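Local coordinates for tyrosine-protein phosphatase YwqE (Bacillus subtilis, PDB 3QY7) that removes phosphate from phosphotyrosine in target proteins, among them YwqD, YwqF and Ssb, as a manganese-dependent phosphatase with a TIM-barrel fold, at residues E145-A159 with Q235-R247. Residues are numbered along the deposited sequence; the frame is centred on the assembly and turned at random.
Sequences ENPSLLYHLVEKGAA and QTIFRQPPQPVKR
Arg239 reaches with its guanidinium to the C-terminal end of helix 148-155, where carbonyl oxygens of the last turn and of the residues just after it gather. Its NH2 donates to Ala158 O, modelled at a very short 2.4 Å, so the exact length is doubtful, and makes a weak, bent bond of 3.4 Å to Val154 O. Both oxygens meet the guanidinium at its edge, near its plane. A water also bridges Val154 O and Arg239 NH2, donating to the first and accepting from the second. A bend about the Arg239 CG-CD bond (chi3 88°) turns the planar group toward the helix end. NH2 alone thus meets three oxygens; arginine's long, positively charged chain suits a helix C-terminus. The helix closes here in a Schellman motif, and Gly157 supplies the positive phi that this turn needs.

Apolar contacts flank this polar site and continue toward the helix start. Ala159, the first residue of barrel strand 159-163, meets Ile237 CD1 through its CB, its small size letting the isoleucine approach. Pro242 CB lies 4.0 Å from Val154 CG1, a branched apolar side chain suited to this buried place. One turn back, Pro244 CG lies 3.8 Å from the centroid of the Tyr151 ring and 13° off its normal, a CH-pi contact; the flat tyrosine face gives the proline a broad surface. Tyr151 CG stands anti to the backbone N (chi1 162°), which sends the ring out alongside the tail. Farther along, Val245 CG2 lies 3.4 Å from Pro147 CB, unusually close and doubtful, since the valine is modelled near-eclipsed.

Prolines suit an extended tail that forms no regular strand, offering apolar surface without a backbone N-H. The tail is thus strapped along an outer barrel helix mainly by apolar packing, while the arginine's charge probably complements the helix dipole's negative end.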
loop_
_atom_site.group_PDB
_atom_site.type_symbol
_atom_site.label_atom_id
_atom_site.label_comp_id
_atom_site.label_asym_id
_atom_site.label_seq_id
_atom_site.Cartn_x
_atom_site.Cartn_y
_atom_site.Cartn_z
ATOM N N GLU A 145 9.067 0.122 -17.912
ATOM C CA GLU A 145 9.910 -0.193 -19.069
ATOM C C GLU A 145 10.167 -1.694 -19.249
ATOM O O GLU A 145 10.325 -2.191 -20.374
ATOM C CB GLU A 145 11.223 0.581 -18.956
ATOM C CG GLU A 145 11.056 2.073 -19.252
ATOM C CD GLU A 145 12.167 2.944 -18.674
ATOM O OE1 GLU A 145 13.128 2.399 -18.079
ATOM O OE2 GLU A 145 12.073 4.187 -18.814
ATOM N N ASN A 146 10.208 -2.419 -18.138
ATOM C CA ASN A 146 10.553 -3.832 -18.158
ATOM C C ASN A 146 9.689 -4.555 -17.121
ATOM O O ASN A 146 10.157 -4.847 -16.017
ATOM C CB ASN A 146 12.057 -4.009 -17.890
ATOM C CG ASN A 146 12.504 -5.470 -17.855
ATOM O OD1 ASN A 146 11.825 -6.375 -18.359
ATOM N ND2 ASN A 146 13.671 -5.700 -17.254
ATOM N N PRO A 147 8.422 -4.848 -17.477
ATOM C CA PRO A 147 7.495 -5.414 -16.481
ATOM C C PRO A 147 7.893 -6.801 -15.984
ATOM O O PRO A 147 7.438 -7.216 -14.914
ATOM C CB PRO A 147 6.154 -5.474 -17.220
ATOM C CG PRO A 147 6.322 -4.666 -18.456
ATOM C CD PRO A 147 7.779 -4.697 -18.791
ATOM N N SER A 148 8.741 -7.503 -16.741
ATOM C CA SER A 148 9.223 -8.824 -16.350
ATOM C C SER A 148 9.875 -8.813 -14.965
ATOM O O SER A 148 9.884 -9.829 -14.275
ATOM C CB SER A 148 10.188 -9.397 -17.409
ATOM O OG SER A 148 11.513 -8.894 -17.250
ATOM N N LEU A 149 10.402 -7.661 -14.560
ATOM C CA LEU A 149 11.007 -7.507 -13.236
ATOM C C LEU A 149 9.984 -7.772 -12.137
ATOM O O LEU A 149 10.294 -8.431 -11.136
ATOM C CB LEU A 149 11.579 -6.106 -13.047
ATOM C CG LEU A 149 12.773 -5.741 -13.931
ATOM C CD1 LEU A 149 13.075 -4.258 -13.809
ATOM C CD2 LEU A 149 14.007 -6.578 -13.565
ATOM N N LEU A 150 8.778 -7.237 -12.317
ATOM C CA LEU A 150 7.719 -7.469 -11.332
ATOM C C LEU A 150 7.257 -8.909 -11.374
ATOM O O LEU A 150 7.084 -9.556 -10.323
ATOM C CB LEU A 150 6.536 -6.509 -11.520
ATOM C CG LEU A 150 5.348 -6.727 -10.572
ATOM C CD1 LEU A 150 5.746 -6.420 -9.143
ATOM C CD2 LEU A 150 4.206 -5.827 -11.013
ATOM N N TYR A 151 7.069 -9.420 -12.590
ATOM C CA TYR A 151 6.725 -10.814 -12.767
ATOM C C TYR A 151 7.675 -11.699 -11.951
ATOM O O TYR A 151 7.225 -12.565 -11.216
ATOM C CB TYR A 151 6.775 -11.211 -14.241
ATOM C CG TYR A 151 6.849 -12.696 -14.437
ATOM C CD1 TYR A 151 8.069 -13.315 -14.721
ATOM C CD2 TYR A 151 5.715 -13.493 -14.308
ATOM C CE1 TYR A 151 8.154 -14.680 -14.886
ATOM C CE2 TYR A 151 5.788 -14.870 -14.472
ATOM C CZ TYR A 151 7.019 -15.453 -14.763
ATOM O OH TYR A 151 7.118 -16.809 -14.937
ATOM N N HIS A 152 8.980 -11.490 -12.093
ATOM C CA HIS A 152 9.940 -12.371 -11.427
ATOM C C HIS A 152 9.874 -12.253 -9.910
ATOM O O HIS A 152 9.880 -13.269 -9.215
ATOM C CB HIS A 152 11.366 -12.143 -11.937
ATOM C CG HIS A 152 11.614 -12.732 -13.291
ATOM N ND1 HIS A 152 11.488 -14.082 -13.554
ATOM C CD2 HIS A 152 11.959 -12.151 -14.465
ATOM C CE1 HIS A 152 11.752 -14.305 -14.828
ATOM N NE2 HIS A 152 12.036 -13.150 -15.404
ATOM N N LEU A 153 9.782 -11.024 -9.404
ATOM C CA LEU A 153 9.708 -10.805 -7.948
ATOM C C LEU A 153 8.458 -11.457 -7.360
ATOM O O LEU A 153 8.516 -12.064 -6.292
ATOM C CB LEU A 153 9.774 -9.313 -7.602
ATOM C CG LEU A 153 11.100 -8.574 -7.840
ATOM C CD1 LEU A 153 10.912 -7.076 -7.805
ATOM C CD2 LEU A 153 12.176 -9.028 -6.846
ATOM N N VAL A 154 7.334 -11.341 -8.066
ATOM C CA VAL A 154 6.085 -11.965 -7.647
ATOM C C VAL A 154 6.128 -13.494 -7.773
ATOM O O VAL A 154 5.706 -14.206 -6.874
ATOM C CB VAL A 154 4.867 -11.357 -8.391
ATOM C CG1 VAL A 154 3.592 -12.173 -8.117
ATOM C CG2 VAL A 154 4.678 -9.901 -7.971
ATOM N N GLU A 155 6.643 -13.996 -8.895
ATOM C CA GLU A 155 6.882 -15.430 -9.039
ATOM C C GLU A 155 7.728 -15.962 -7.862
ATOM O O GLU A 155 7.497 -17.073 -7.374
ATOM C CB GLU A 155 7.569 -15.709 -10.377
ATOM C CG GLU A 155 7.652 -17.160 -10.751
ATOM C CD GLU A 155 8.842 -17.854 -10.106
ATOM O OE1 GLU A 155 8.741 -19.072 -9.840
ATOM O OE2 GLU A 155 9.870 -17.179 -9.866
ATOM N N LYS A 156 8.675 -15.151 -7.406
ATOM C CA LYS A 156 9.561 -15.531 -6.291
ATOM C C LYS A 156 8.974 -15.301 -4.893
ATOM O O LYS A 156 9.647 -15.559 -3.889
ATOM C CB LYS A 156 10.921 -14.832 -6.409
ATOM C CG LYS A 156 11.828 -15.348 -7.557
ATOM C CD LYS A 156 12.146 -16.824 -7.373
ATOM C CE LYS A 156 13.463 -17.197 -8.042
ATOM N NZ LYS A 156 13.886 -18.562 -7.604
ATOM N N GLY A 157 7.743 -14.795 -4.829
ATOM C CA GLY A 157 7.002 -14.757 -3.567
ATOM C C GLY A 157 6.559 -13.393 -3.063
ATOM O O GLY A 157 5.833 -13.311 -2.074
ATOM N N ALA A 158 6.963 -12.335 -3.759
ATOM C CA ALA A 158 6.565 -10.978 -3.385
ATOM C C ALA A 158 5.108 -10.784 -3.743
ATOM O O ALA A 158 4.585 -11.400 -4.669
ATOM C CB ALA A 158 7.411 -9.955 -4.118
ATOM N N ALA A 159 4.444 -9.941 -2.960
ATOM C CA ALA A 159 3.126 -9.430 -3.347
ATOM C C ALA A 159 3.267 -7.986 -3.793
ATOM O O ALA A 159 4.293 -7.349 -3.561
ATOM C CB ALA A 159 2.167 -9.524 -2.143
ATOM N N GLN A 235 -3.416 -13.598 7.905
ATOM C CA GLN A 235 -3.623 -14.807 7.116
ATOM C C GLN A 235 -2.862 -14.731 5.800
ATOM O O GLN A 235 -2.366 -13.680 5.422
ATOM C CB GLN A 235 -5.114 -15.011 6.815
ATOM C CG GLN A 235 -5.965 -15.326 8.032
ATOM C CD GLN A 235 -5.447 -16.510 8.791
ATOM O OE1 GLN A 235 -4.842 -16.357 9.852
ATOM N NE2 GLN A 235 -5.663 -17.705 8.249
ATOM N N THR A 236 -2.790 -15.853 5.104
ATOM C CA THR A 236 -2.112 -15.909 3.823
ATOM C C THR A 236 -3.046 -15.391 2.732
ATOM O O THR A 236 -4.179 -15.849 2.632
ATOM C CB THR A 236 -1.662 -17.347 3.532
ATOM O OG1 THR A 236 -0.779 -17.777 4.578
ATOM C CG2 THR A 236 -0.938 -17.433 2.178
ATOM N N ILE A 237 -2.587 -14.406 1.946
ATOM C CA ILE A 237 -3.370 -13.845 0.844
ATOM C C ILE A 237 -3.574 -14.850 -0.291
ATOM O O ILE A 237 -2.815 -15.830 -0.416
ATOM C CB ILE A 237 -2.735 -12.554 0.269
ATOM C CG1 ILE A 237 -1.266 -12.783 -0.116
ATOM C CG2 ILE A 237 -2.827 -11.411 1.287
ATOM C CD1 ILE A 237 -0.755 -11.823 -1.202
ATOM N N PHE A 238 -4.594 -14.593 -1.113
ATOM C CA PHE A 238 -4.891 -15.441 -2.259
ATOM C C PHE A 238 -4.192 -14.911 -3.493
ATOM O O PHE A 238 -4.219 -13.706 -3.787
ATOM C CB PHE A 238 -6.395 -15.545 -2.510
ATOM C CG PHE A 238 -7.178 -16.065 -1.334
ATOM C CD1 PHE A 238 -8.465 -15.600 -1.090
ATOM C CD2 PHE A 238 -6.632 -17.033 -0.477
ATOM C CE1 PHE A 238 -9.205 -16.085 -0.012
ATOM C CE2 PHE A 238 -7.362 -17.512 0.608
ATOM C CZ PHE A 238 -8.654 -17.030 0.835
ATOM N N ARG A 239 -3.568 -15.828 -4.218
ATOM C CA ARG A 239 -2.817 -15.480 -5.408
ATOM C C ARG A 239 -3.291 -16.319 -6.576
ATOM O O ARG A 239 -3.723 -17.465 -6.413
ATOM C CB ARG A 239 -1.314 -15.712 -5.180
ATOM C CG ARG A 239 -0.752 -14.963 -3.977
ATOM C CD ARG A 239 0.577 -15.536 -3.493
ATOM N NE ARG A 239 1.687 -14.917 -4.190
ATOM C CZ ARG A 239 2.526 -14.021 -3.674
ATOM N NH1 ARG A 239 2.448 -13.613 -2.412
ATOM N NH2 ARG A 239 3.470 -13.538 -4.449
ATOM N N GLN A 240 -3.207 -15.730 -7.761
ATOM C CA GLN A 240 -3.393 -16.467 -9.004
ATOM C C GLN A 240 -2.005 -16.616 -9.663
ATOM O O GLN A 240 -1.070 -15.859 -9.331
ATOM C CB GLN A 240 -4.399 -15.750 -9.917
ATOM C CG GLN A 240 -5.830 -15.637 -9.355
ATOM C CD GLN A 240 -6.544 -16.973 -9.187
ATOM O OE1 GLN A 240 -7.265 -17.180 -8.203
ATOM N NE2 GLN A 240 -6.356 -17.880 -10.141
ATOM N N PRO A 241 -1.853 -17.600 -10.574
ATOM C CA PRO A 241 -0.525 -17.815 -11.134
ATOM C C PRO A 241 -0.024 -16.579 -11.878
ATOM O O PRO A 241 -0.709 -16.091 -12.790
ATOM C CB PRO A 241 -0.722 -19.002 -12.091
ATOM C CG PRO A 241 -2.009 -19.635 -11.695
ATOM C CD PRO A 241 -2.855 -18.508 -11.166
ATOM N N PRO A 242 1.150 -16.055 -11.478
ATOM C CA PRO A 242 1.685 -14.864 -12.124
ATOM C C PRO A 242 2.038 -15.132 -13.577
ATOM O O PRO A 242 2.387 -16.266 -13.941
ATOM C CB PRO A 242 2.955 -14.553 -11.323
ATOM C CG PRO A 242 3.299 -15.820 -10.631
ATOM C CD PRO A 242 2.011 -16.521 -10.371
ATOM N N GLN A 243 1.919 -14.093 -14.397
ATOM C CA GLN A 243 2.159 -14.225 -15.829
ATOM C C GLN A 243 3.118 -13.143 -16.296
ATOM O O GLN A 243 3.120 -12.035 -15.762
ATOM C CB GLN A 243 0.839 -14.162 -16.604
ATOM C CG GLN A 243 -0.257 -15.126 -16.128
ATOM C CD GLN A 243 0.060 -16.603 -16.346
ATOM O OE1 GLN A 243 0.957 -16.963 -17.120
ATOM N NE2 GLN A 243 -0.690 -17.471 -15.664
ATOM N N PRO A 244 4.001 -13.474 -17.259
ATOM C CA PRO A 244 4.827 -12.411 -17.794
ATOM C C PRO A 244 3.984 -11.363 -18.508
ATOM O O PRO A 244 2.917 -11.667 -19.058
ATOM C CB PRO A 244 5.725 -13.146 -18.797
ATOM C CG PRO A 244 5.886 -14.480 -18.196
ATOM C CD PRO A 244 4.534 -14.803 -17.608
ATOM N N VAL A 245 4.466 -10.156 -18.467
ATOM C CA VAL A 245 3.875 -9.072 -19.186
ATOM C C VAL A 245 5.015 -8.498 -20.009
ATOM O O VAL A 245 6.116 -8.415 -19.563
ATOM C CB VAL A 245 3.209 -8.052 -18.263
ATOM C CG1 VAL A 245 3.525 -8.223 -16.868
ATOM C CG2 VAL A 245 3.269 -6.638 -18.709
ATOM N N LYS A 246 4.700 -8.126 -21.206
ATOM C CA LYS A 246 5.642 -7.715 -22.219
ATOM C C LYS A 246 5.587 -6.240 -22.348
ATOM O O LYS A 246 4.665 -5.683 -21.845
ATOM C CB LYS A 246 5.069 -8.180 -23.542
ATOM C CG LYS A 246 3.894 -7.245 -23.829
ATOM C CD LYS A 246 2.910 -7.608 -24.915
ATOM C CE LYS A 246 2.390 -6.324 -25.526
ATOM N NZ LYS A 246 1.126 -6.490 -26.175
ATOM N N ARG A 247 6.549 -5.672 -23.109
ATOM C CA ARG A 247 6.596 -4.244 -23.468
ATOM C C ARG A 247 6.915 -3.345 -22.279
ATOM O O ARG A 247 7.765 -2.454 -22.372
ATOM C CB ARG A 247 5.290 -3.802 -24.153
ATOM C CG ARG A 247 5.391 -2.585 -25.061
ATOM C CD ARG A 247 6.085 -2.904 -26.384
ATOM N NE ARG A 247 6.005 -1.778 -27.311
ATOM C CZ ARG A 247 5.052 -1.624 -28.230
ATOM N NH1 ARG A 247 4.089 -2.533 -28.359
ATOM N NH2 ARG A 247 5.061 -0.563 -29.027
HETATM O O HOH W 1 3.076 -15.292 -6.773
#